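Local coordinates for putative peptidyl-arginine deiminase family protein (Campylobacter jejuni subsp. jejuni serotype O:2, PDB 6B10), which probably hydrolyses agmatine to N-carbamoylputrescine as an agmatine deiminase, a step of polyamine biosynthesis, at residues R265-F273 / P283-I293. Sequence-based numbering, arbitrary orientation.
Sequences RLGATYANF and PFYKDKNDEII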
loop_
_atom_site.group_PDB
_atom_site.type_symbol
_atom_site.label_atom_id
_atom_site.label_comp_id
_atom_site.label_asym_id
_atom_site.label_seq_id
_atom_site.Cartn_x
_atom_site.Cartn_y
_atom_site.Cartn_z
ATOM N N ARG A 265 18.280 -1.389 -12.826
ATOM C CA ARG A 265 17.598 -2.512 -12.170
ATOM C C ARG A 265 16.334 -2.070 -11.418
ATOM O O ARG A 265 16.402 -1.271 -10.490
ATOM C CB ARG A 265 18.521 -3.268 -11.206
ATOM C CG ARG A 265 17.853 -4.534 -10.684
ATOM C CD ARG A 265 18.688 -5.331 -9.706
ATOM N NE ARG A 265 17.965 -6.542 -9.321
ATOM C CZ ARG A 265 18.449 -7.513 -8.549
ATOM N NH1 ARG A 265 19.678 -7.436 -8.054
ATOM N NH2 ARG A 265 17.691 -8.569 -8.272
ATOM N N LEU A 266 15.198 -2.638 -11.810
ATOM C CA LEU A 266 13.897 -2.275 -11.255
ATOM C C LEU A 266 13.604 -3.026 -9.962
ATOM O O LEU A 266 13.916 -4.210 -9.840
ATOM C CB LEU A 266 12.802 -2.564 -12.280
ATOM C CG LEU A 266 12.984 -1.855 -13.628
ATOM C CD1 LEU A 266 11.873 -2.239 -14.590
ATOM C CD2 LEU A 266 13.048 -0.341 -13.455
ATOM N N GLY A 267 12.993 -2.331 -9.002
ATOM C CA GLY A 267 12.716 -2.901 -7.688
ATOM C C GLY A 267 11.472 -3.766 -7.691
ATOM O O GLY A 267 10.467 -3.427 -7.064
ATOM N N ALA A 268 11.544 -4.894 -8.388
ATOM C CA ALA A 268 10.410 -5.802 -8.494
ATOM C C ALA A 268 10.249 -6.557 -7.182
ATOM O O ALA A 268 11.198 -7.163 -6.697
ATOM C CB ALA A 268 10.615 -6.771 -9.646
ATOM N N THR A 269 9.049 -6.502 -6.610
ATOM C CA THR A 269 8.760 -7.132 -5.327
ATOM C C THR A 269 7.323 -7.645 -5.299
ATOM O O THR A 269 6.404 -6.968 -5.768
ATOM C CB THR A 269 8.992 -6.157 -4.149
ATOM O OG1 THR A 269 8.499 -6.733 -2.931
ATOM C CG2 THR A 269 8.297 -4.812 -4.387
ATOM N N TYR A 270 7.138 -8.843 -4.751
ATOM C CA TYR A 270 5.813 -9.443 -4.660
ATOM C C TYR A 270 5.061 -8.994 -3.412
ATOM O O TYR A 270 3.858 -9.256 -3.275
ATOM C CB TYR A 270 5.898 -10.973 -4.741
ATOM C CG TYR A 270 6.379 -11.491 -6.094
ATOM C CD1 TYR A 270 5.583 -11.366 -7.228
ATOM C CD2 TYR A 270 7.622 -12.119 -6.230
ATOM C CE1 TYR A 270 6.006 -11.839 -8.463
ATOM C CE2 TYR A 270 8.061 -12.592 -7.460
ATOM C CZ TYR A 270 7.254 -12.454 -8.577
ATOM O OH TYR A 270 7.692 -12.931 -9.801
ATOM N N ALA A 271 5.752 -8.301 -2.507
ATOM C CA ALA A 271 5.124 -7.793 -1.283
ATOM C C ALA A 271 4.171 -6.613 -1.542
ATOM O O ALA A 271 3.315 -6.307 -0.711
ATOM C CB ALA A 271 6.188 -7.402 -0.261
ATOM N N ASN A 272 4.299 -5.968 -2.698
ATOM C CA ASN A 272 3.459 -4.814 -3.043
ATOM C C ASN A 272 2.092 -5.227 -3.618
ATOM O O ASN A 272 1.601 -4.630 -4.586
ATOM C CB ASN A 272 4.211 -3.919 -4.031
ATOM C CG ASN A 272 3.996 -2.444 -3.769
ATOM O OD1 ASN A 272 3.407 -1.741 -4.582
ATOM N ND2 ASN A 272 4.481 -1.968 -2.635
ATOM N N PHE A 273 1.483 -6.249 -3.015
ATOM C CA PHE A 273 0.126 -6.663 -3.358
ATOM C C PHE A 273 -0.901 -5.763 -2.675
ATOM O O PHE A 273 -0.546 -4.904 -1.867
ATOM C CB PHE A 273 -0.125 -8.145 -3.012
ATOM C CG PHE A 273 0.342 -8.570 -1.636
ATOM C CD1 PHE A 273 -0.156 -7.969 -0.477
ATOM C CD2 PHE A 273 1.241 -9.621 -1.496
ATOM C CE1 PHE A 273 0.263 -8.387 0.779
ATOM C CE2 PHE A 273 1.660 -10.041 -0.241
ATOM C CZ PHE A 273 1.166 -9.426 0.898
ATOM N N PRO A 283 1.326 -8.422 -7.773
ATOM C CA PRO A 283 2.077 -8.043 -8.961
ATOM C C PRO A 283 2.736 -9.257 -9.619
ATOM O O PRO A 283 3.304 -10.106 -8.925
ATOM C CB PRO A 283 3.135 -7.066 -8.429
ATOM C CG PRO A 283 3.252 -7.343 -6.973
ATOM C CD PRO A 283 1.975 -7.985 -6.524
ATOM N N PHE A 284 2.606 -9.344 -10.937
ATOM C CA PHE A 284 3.308 -10.327 -11.757
ATOM C C PHE A 284 4.364 -9.572 -12.562
ATOM O O PHE A 284 4.148 -8.423 -12.970
ATOM C CB PHE A 284 2.327 -11.041 -12.696
ATOM C CG PHE A 284 1.688 -12.291 -12.118
ATOM C CD1 PHE A 284 1.695 -12.567 -10.748
ATOM C CD2 PHE A 284 1.048 -13.191 -12.966
ATOM C CE1 PHE A 284 1.099 -13.720 -10.250
ATOM C CE2 PHE A 284 0.445 -14.342 -12.473
ATOM C CZ PHE A 284 0.468 -14.607 -11.114
ATOM N N TYR A 285 5.508 -10.212 -12.776
ATOM C CA TYR A 285 6.633 -9.600 -13.497
ATOM C C TYR A 285 7.124 -10.460 -14.676
ATOM O O TYR A 285 8.196 -10.204 -15.242
ATOM C CB TYR A 285 7.773 -9.332 -12.514
ATOM C CG TYR A 285 7.380 -8.419 -11.364
ATOM C CD1 TYR A 285 7.088 -7.070 -11.585
ATOM C CD2 TYR A 285 7.312 -8.898 -10.051
ATOM C CE1 TYR A 285 6.723 -6.229 -10.542
ATOM C CE2 TYR A 285 6.952 -8.063 -8.997
ATOM C CZ TYR A 285 6.665 -6.728 -9.244
ATOM O OH TYR A 285 6.311 -5.887 -8.200
ATOM N N LYS A 286 6.328 -11.461 -15.045
ATOM C CA LYS A 286 6.666 -12.423 -16.105
ATOM C C LYS A 286 7.942 -13.206 -15.774
ATOM O O LYS A 286 8.880 -13.286 -16.570
ATOM C CB LYS A 286 6.751 -11.737 -17.477
ATOM C CG LYS A 286 5.506 -10.940 -17.861
ATOM C CD LYS A 286 4.254 -11.808 -17.873
ATOM C CE LYS A 286 3.026 -11.058 -18.372
ATOM N NZ LYS A 286 3.166 -10.561 -19.769
ATOM N N ASP A 287 7.930 -13.787 -14.581
ATOM C CA ASP A 287 9.023 -14.584 -14.047
ATOM C C ASP A 287 8.378 -15.810 -13.429
ATOM O O ASP A 287 7.230 -15.749 -12.998
ATOM C CB ASP A 287 9.780 -13.768 -12.991
ATOM C CG ASP A 287 10.934 -14.528 -12.357
ATOM O OD1 ASP A 287 10.693 -15.417 -11.507
ATOM O OD2 ASP A 287 12.088 -14.206 -12.677
ATOM N N LYS A 288 9.110 -16.918 -13.380
ATOM C CA LYS A 288 8.579 -18.175 -12.833
ATOM C C LYS A 288 8.071 -18.034 -11.397
ATOM O O LYS A 288 7.229 -18.817 -10.956
ATOM C CB LYS A 288 9.624 -19.298 -12.904
ATOM C CG LYS A 288 10.882 -19.064 -12.085
ATOM C CD LYS A 288 11.769 -20.303 -12.086
ATOM C CE LYS A 288 13.134 -20.022 -11.481
ATOM N NZ LYS A 288 13.028 -19.666 -10.043
ATOM N N ASN A 289 8.590 -17.049 -10.669
ATOM C CA ASN A 289 8.170 -16.829 -9.292
ATOM C C ASN A 289 6.761 -16.258 -9.152
ATOM O O ASN A 289 6.179 -16.361 -8.079
ATOM C CB ASN A 289 9.185 -15.956 -8.551
ATOM C CG ASN A 289 10.497 -16.676 -8.297
ATOM O OD1 ASN A 289 10.632 -17.865 -8.567
ATOM N ND2 ASN A 289 11.468 -15.959 -7.777
ATOM N N ASP A 290 6.223 -15.671 -10.228
ATOM C CA ASP A 290 4.819 -15.250 -10.277
ATOM C C ASP A 290 3.926 -16.400 -9.834
ATOM O O ASP A 290 3.047 -16.244 -8.979
ATOM C CB ASP A 290 4.389 -14.863 -11.701
ATOM C CG ASP A 290 5.029 -13.576 -12.209
ATOM O OD1 ASP A 290 5.760 -12.883 -11.477
ATOM O OD2 ASP A 290 4.813 -13.263 -13.392
ATOM N N GLU A 291 4.155 -17.555 -10.448
ATOM C CA GLU A 291 3.365 -18.739 -10.174
ATOM C C GLU A 291 3.607 -19.252 -8.762
ATOM O O GLU A 291 2.678 -19.684 -8.094
ATOM C CB GLU A 291 3.679 -19.841 -11.189
ATOM C CG GLU A 291 2.943 -21.140 -10.899
ATOM C CD GLU A 291 3.007 -22.156 -12.027
ATOM O OE1 GLU A 291 3.582 -21.853 -13.098
ATOM O OE2 GLU A 291 2.467 -23.268 -11.833
ATOM N N ILE A 292 4.855 -19.207 -8.313
ATOM C CA ILE A 292 5.207 -19.717 -6.988
ATOM C C ILE A 292 4.527 -18.895 -5.894
ATOM O O ILE A 292 3.947 -19.460 -4.956
ATOM C CB ILE A 292 6.741 -19.754 -6.775
ATOM C CG1 ILE A 292 7.376 -20.788 -7.722
ATOM C CG2 ILE A 292 7.086 -20.102 -5.331
ATOM C CD1 ILE A 292 8.885 -20.830 -7.674
ATOM N N ILE A 293 4.590 -17.568 -6.007
ATOM C CA ILE A 293 4.025 -16.713 -4.967
ATOM C C ILE A 293 2.496 -16.752 -4.977
ATOM O O ILE A 293 1.878 -16.743 -3.922
ATOM C CB ILE A 293 4.583 -15.273 -4.990
ATOM C CG1 ILE A 293 4.225 -14.528 -6.281
ATOM C CG2 ILE A 293 6.096 -15.301 -4.776
ATOM C CD1 ILE A 293 3.133 -13.497 -6.116
#
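The ring of Y270 reaches from the loop 265-273 into the bend between strand 279-284 and helix 289-300, lying between Y285, over one face, and I293, over the opposite one. With CG anti to its carbonyl carbon (chi1 -66°), the phenol runs across the helix start, and I293 CG1 lies over a face of the Y270 ring, 3.8 Å from its centroid. I293 CD1 sits on that same face, above Y270 CD1 (3.4 Å). The two tyrosine rings meet obliquely, their planes 54° apart, with Y270 CE1 3.6 Å from Y285 CD2. At the edge of the Y270 ring, close to its plane, sit P283 O and one carboxylate oxygen of D290. Y270 OH donates to D290 OD1 at 2.6 Å, on its anti side and tilted out of a carboxylate plane that stands 86° from the ring.

Y285 N donates to D290 OD1 on its syn side (3.0 Å) from the opposite face of the carboxylate. D287 and D290 form a capping box: D287 OD1 accepts from N289 N, and D290 OD2 receives a weak bond from D287 N. Y285 itself lies flat beneath A268, whose CB makes a CH-pi contact almost exactly over the ring centre, 3.7 Å away. Y285 OH donates to T269 O at 2.7 Å, approaching from above the carbonyl plane, and is also hydrogen-bonded with S320. P283 packs its ring carbons against T269 O and the backbone of F273.

Two phenols thus cross between the segments in opposite directions, each ending on a buried acceptor. Shared between a phenol and a backbone amide, D290 OD1 is gripped from both faces, which fixes the carboxylate's rotation, and these donors would be expected to favour its ionised form.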